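Local coordinates for protein 4-oxalmesaconate hydratase (Pseudomonas putida, PDB 5CGZ) that hydrates the enol of oxalomesaconic acid to 4-carboxy-4-hydroxy-2-oxoadipic acid in the third step of gallate degradation, as a hexameric zinc enzyme, at residues A[209-212]-A[213-216]; A[133-136]-A[137-140]. All coordinates share one frame; numbering follows the deposited sequence.

Contact 1 (A[209-212]-A[213-216])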
loop_
_atom_site.group_PDB
_atom_site.type_symbol
_atom_site.label_atom_id
_atom_site.label_comp_id
_atom_site.label_asym_id
_atom_site.label_seq_id
_atom_site.Cartn_x
_atom_site.Cartn_y
_atom_site.Cartn_z
ATOM N N GLN A 209 -23.070 8.851 2.978
ATOM C CA GLN A 209 -22.080 7.898 3.480
ATOM C C GLN A 209 -21.901 8.012 4.995
ATOM O O GLN A 209 -21.780 7.005 5.680
ATOM C CB GLN A 209 -20.737 8.088 2.773
ATOM C CG GLN A 209 -20.810 7.851 1.258
ATOM C CD GLN A 209 -19.547 8.306 0.534
ATOM O OE1 GLN A 209 -18.541 8.633 1.163
ATOM N NE2 GLN A 209 -19.602 8.331 -0.794
ATOM N N ALA A 210 -21.874 9.238 5.511
ATOM C CA ALA A 210 -21.795 9.448 6.951
ATOM C C ALA A 210 -23.011 8.823 7.644
ATOM O O ALA A 210 -22.877 8.133 8.659
ATOM C CB ALA A 210 -21.698 10.944 7.272
ATOM N N LYS A 211 -24.194 9.053 7.078
ATOM C CA LYS A 211 -25.415 8.465 7.622
ATOM C C LYS A 211 -25.303 6.942 7.650
ATOM O O LYS A 211 -25.652 6.298 8.644
ATOM C CB LYS A 211 -26.643 8.901 6.813
ATOM C CG LYS A 211 -27.954 8.322 7.349
ATOM C CD LYS A 211 -28.131 8.703 8.829
ATOM C CE LYS A 211 -29.409 8.129 9.427
ATOM N NZ LYS A 211 -30.620 8.643 8.738
ATOM N N ARG A 212 -24.784 6.365 6.570
ATOM C CA ARG A 212 -24.618 4.913 6.514
ATOM C C ARG A 212 -23.721 4.450 7.662
ATOM O O ARG A 212 -23.927 3.385 8.235
ATOM C CB ARG A 212 -24.034 4.482 5.163
ATOM C CG ARG A 212 -23.881 2.962 4.971
ATOM C CD ARG A 212 -25.234 2.244 4.991
ATOM N NE ARG A 212 -25.303 1.116 4.055
ATOM C CZ ARG A 212 -24.902 -0.127 4.328
ATOM N NH1 ARG A 212 -24.395 -0.432 5.522
ATOM N NH2 ARG A 212 -25.005 -1.076 3.401
ATOM N N ASN A 213 -22.739 5.268 8.024
ATOM C CA ASN A 213 -21.788 4.843 9.040
ATOM C C ASN A 213 -22.242 5.140 10.471
ATOM O O ASN A 213 -21.484 4.897 11.404
ATOM C CB ASN A 213 -20.422 5.476 8.778
ATOM C CG ASN A 213 -19.669 4.773 7.660
ATOM O OD1 ASN A 213 -19.034 3.735 7.880
ATOM N ND2 ASN A 213 -19.747 5.327 6.452
ATOM N N VAL A 214 -23.467 5.649 10.644
ATOM C CA VAL A 214 -24.070 5.705 11.981
ATOM C C VAL A 214 -25.294 4.797 12.070
ATOM O O VAL A 214 -25.944 4.730 13.104
ATOM C CB VAL A 214 -24.491 7.138 12.395
ATOM C CG1 VAL A 214 -23.295 8.079 12.364
ATOM C CG2 VAL A 214 -25.628 7.659 11.505
ATOM N N GLY A 215 -25.599 4.094 10.984
ATOM C CA GLY A 215 -26.761 3.218 10.953
ATOM C C GLY A 215 -27.831 3.790 10.048
ATOM O O GLY A 215 -28.347 4.880 10.299
ATOM N N ILE A 216 -28.168 3.060 8.988
ATOM C CA ILE A 216 -29.033 3.609 7.954
ATOM C C ILE A 216 -30.451 3.906 8.471
ATOM O O ILE A 216 -31.151 4.744 7.908
ATOM C CB ILE A 216 -29.102 2.662 6.723
ATOM C CG1 ILE A 216 -29.543 3.441 5.476
ATOM C CG2 ILE A 216 -30.006 1.460 6.999
ATOM C CD1 ILE A 216 -29.331 2.699 4.166
HETATM O O HOH W 1 -31.080 7.037 6.373
#

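Contact 2 (A[133-136]-A[137-140])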
loop_
_atom_site.group_PDB
_atom_site.type_symbol
_atom_site.label_atom_id
_atom_site.label_comp_id
_atom_site.label_asym_id
_atom_site.label_seq_id
_atom_site.Cartn_x
_atom_site.Cartn_y
_atom_site.Cartn_z
ATOM N N ALA A 133 5.587 23.416 9.743
ATOM C CA ALA A 133 5.480 24.628 10.573
ATOM C C ALA A 133 4.924 24.293 11.959
ATOM O O ALA A 133 5.344 24.865 12.974
ATOM C CB ALA A 133 4.606 25.680 9.896
ATOM N N ARG A 134 3.972 23.367 11.993
ATOM C CA ARG A 134 3.418 22.883 13.250
ATOM C C ARG A 134 4.506 22.311 14.162
ATOM O O ARG A 134 4.540 22.587 15.369
ATOM C CB ARG A 134 2.350 21.822 12.962
ATOM C CG ARG A 134 1.708 21.161 14.171
ATOM C CD ARG A 134 0.640 20.191 13.649
ATOM N NE ARG A 134 0.140 19.251 14.650
ATOM C CZ ARG A 134 0.795 18.169 15.073
ATOM N NH1 ARG A 134 2.009 17.882 14.607
ATOM N NH2 ARG A 134 0.231 17.380 15.977
ATOM N N ILE A 135 5.392 21.503 13.585
ATOM C CA ILE A 135 6.466 20.893 14.357
ATOM C C ILE A 135 7.493 21.946 14.814
ATOM O O ILE A 135 7.955 21.904 15.957
ATOM C CB ILE A 135 7.166 19.779 13.551
ATOM C CG1 ILE A 135 6.188 18.615 13.298
ATOM C CG2 ILE A 135 8.423 19.296 14.278
ATOM C CD1 ILE A 135 6.644 17.632 12.233
ATOM N N ILE A 136 7.849 22.883 13.936
ATOM C CA ILE A 136 8.743 23.977 14.331
ATOM C C ILE A 136 8.162 24.707 15.544
ATOM O O ILE A 136 8.877 25.004 16.505
ATOM C CB ILE A 136 8.969 25.001 13.193
ATOM C CG1 ILE A 136 9.553 24.319 11.948
ATOM C CG2 ILE A 136 9.872 26.166 13.675
ATOM C CD1 ILE A 136 10.810 23.523 12.217
ATOM N N ALA A 137 6.853 24.957 15.502
ATOM C CA ALA A 137 6.168 25.682 16.576
ATOM C C ALA A 137 6.115 24.887 17.888
ATOM O O ALA A 137 5.862 25.452 18.961
ATOM C CB ALA A 137 4.763 26.063 16.131
ATOM N N GLN A 138 6.358 23.581 17.803
ATOM C CA GLN A 138 6.473 22.745 18.997
ATOM C C GLN A 138 7.834 22.875 19.698
ATOM O O GLN A 138 7.976 22.494 20.859
ATOM C CB GLN A 138 6.256 21.271 18.639
ATOM C CG GLN A 138 4.852 20.894 18.175
ATOM C CD GLN A 138 4.790 19.432 17.741
ATOM O OE1 GLN A 138 5.785 18.887 17.252
ATOM N NE2 GLN A 138 3.628 18.790 17.920
ATOM N N ALA A 139 8.838 23.378 18.986
ATOM C CA ALA A 139 10.220 23.304 19.473
ATOM C C ALA A 139 10.545 24.406 20.479
ATOM O O ALA A 139 10.416 25.591 20.179
ATOM C CB ALA A 139 11.194 23.366 18.305
ATOM N N GLU A 140 10.975 24.008 21.672
ATOM C CA GLU A 140 11.282 24.978 22.715
ATOM C C GLU A 140 12.536 25.777 22.340
ATOM O O GLU A 140 12.828 26.810 22.936
ATOM C CB GLU A 140 11.431 24.270 24.069
ATOM C CG GLU A 140 10.071 23.805 24.611
ATOM C CD GLU A 140 10.142 23.054 25.933
ATOM O OE1 GLU A 140 9.427 22.033 26.073
ATOM O OE2 GLU A 140 10.891 23.484 26.838
HETATM O O HOH W 2 2.446 15.589 17.143
#

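Contact 1 (A[209-212]-A[213-216])
The side chain of N213 folds back over the last turn of helix 193-212 and lays its amide nitrogen ND2 on the carbonyl oxygen of Q209, 2.7 Å from ND2 to O. Its CG stands beside the backbone N (chi1 -78°), which lets one residue grip the same oxygen twice: the backbone N of N213 also bonds Q209 O at 3.1 Å, and the two N-H groups arrive from opposite faces of the carbonyl. The amide donor sits well above that plane, 43° out of it. Both ends of the amide are committed further to another copy of the protein, OD1 to Y119 and ND2 to Q161 of the third subunit, tying this helix end to the hexamer interface. The bonding pattern then tightens from i+4 to i+3: V214 N reaches K211 O at 3.0 Å and G215 N reaches R212 O at 3.3 Å, the latter closing a type I beta turn. G215, with phi 110°, is the first residue beyond the helix to leave helical angles, and a CB there would be pressed against the preceding carbonyl oxygen. On the flank, K211 crosses V214 at about a right angle, its CD 3.8 Å from CG2 of the valine. Bends at chi2 and chi4 carry NZ past G215 to a water 2.9 Å away, which in turn donates to I216 O; NZ also donates a hydrogen bond to R220 O. R212 makes a light contact, CD 4.2 Å from I216 CD1. A210 and V214 pack on V235 of the second subunit.

Contact 2 (A[133-136]-A[137-140])
Q138 bends back along helix 122-138 and lays its aliphatic stem against the preceding turn, CG lying 3.3 Å from the carbonyl oxygen of R134. With CG beside its own backbone N (chi1 -67°) and the chain extended beyond it, the amide runs back between R134 and I135. On the I135 side the fit is close: OE1 lies 3.6 Å from I135 CA and 4.0 Å from its CB, CG1 and CG2. Beneath, the backbone is firmly bonded, A137 N to A133 O at 2.9 Å, and the small A137 rests its CB against the same oxygen and also packs on Y102 of helix 92-105. I135 and I136 turn outward onto Y86 of the fourth subunit. The R134 side is looser. NE2 stands over one face of the guanidinium, 3.8 Å from NH1, with the two planes 50° apart, so the groups neither stack flat nor bond directly. A water joins them instead, 3.1 Å from R134 NH2 and only weakly held by Q138 NE2. Firmer partners lie beyond: R134 NE gives its hydrogen to P152 O, and Q138 NE2 gives one to G150 O, so both polar ends anchor the loop leading into strand 154-157. From Q138 on the pattern shifts from i+4 to i+3: its N keeps a weak bond to R134 O and a better one to I135 O, and A139 N bonds I136 O at 3.0 Å. This shift, followed by an extended A139 (psi 123°), marks the C-terminal end of an alpha-helix, its last turn passing to i+3 bonds of the 3-10 type.

How the contacts relate
Both contacts are C-terminal helix ends, on different helices and well apart: their centres are about 37 Å from each other, the nearest atoms about 24 Å, with no touch. Contact 2 comes first in the chain and ends helix 122-138, whose opening turn carries the zinc ligand H123; contact 1 ends helix 193-212 and enters the loop to strand 225-230. Neither reaches the zinc site of H10, D13, E44 and H123. Each instead lies against neighbouring subunits of the hexamer: contact 1 meets the second and third, contact 2 the fourth and, through E140 on T217, the second. A bound glycerol, probably from crystallisation, is hydrogen-bonded to N213 O of contact 1 and lies about 4 Å from the V214 side chain.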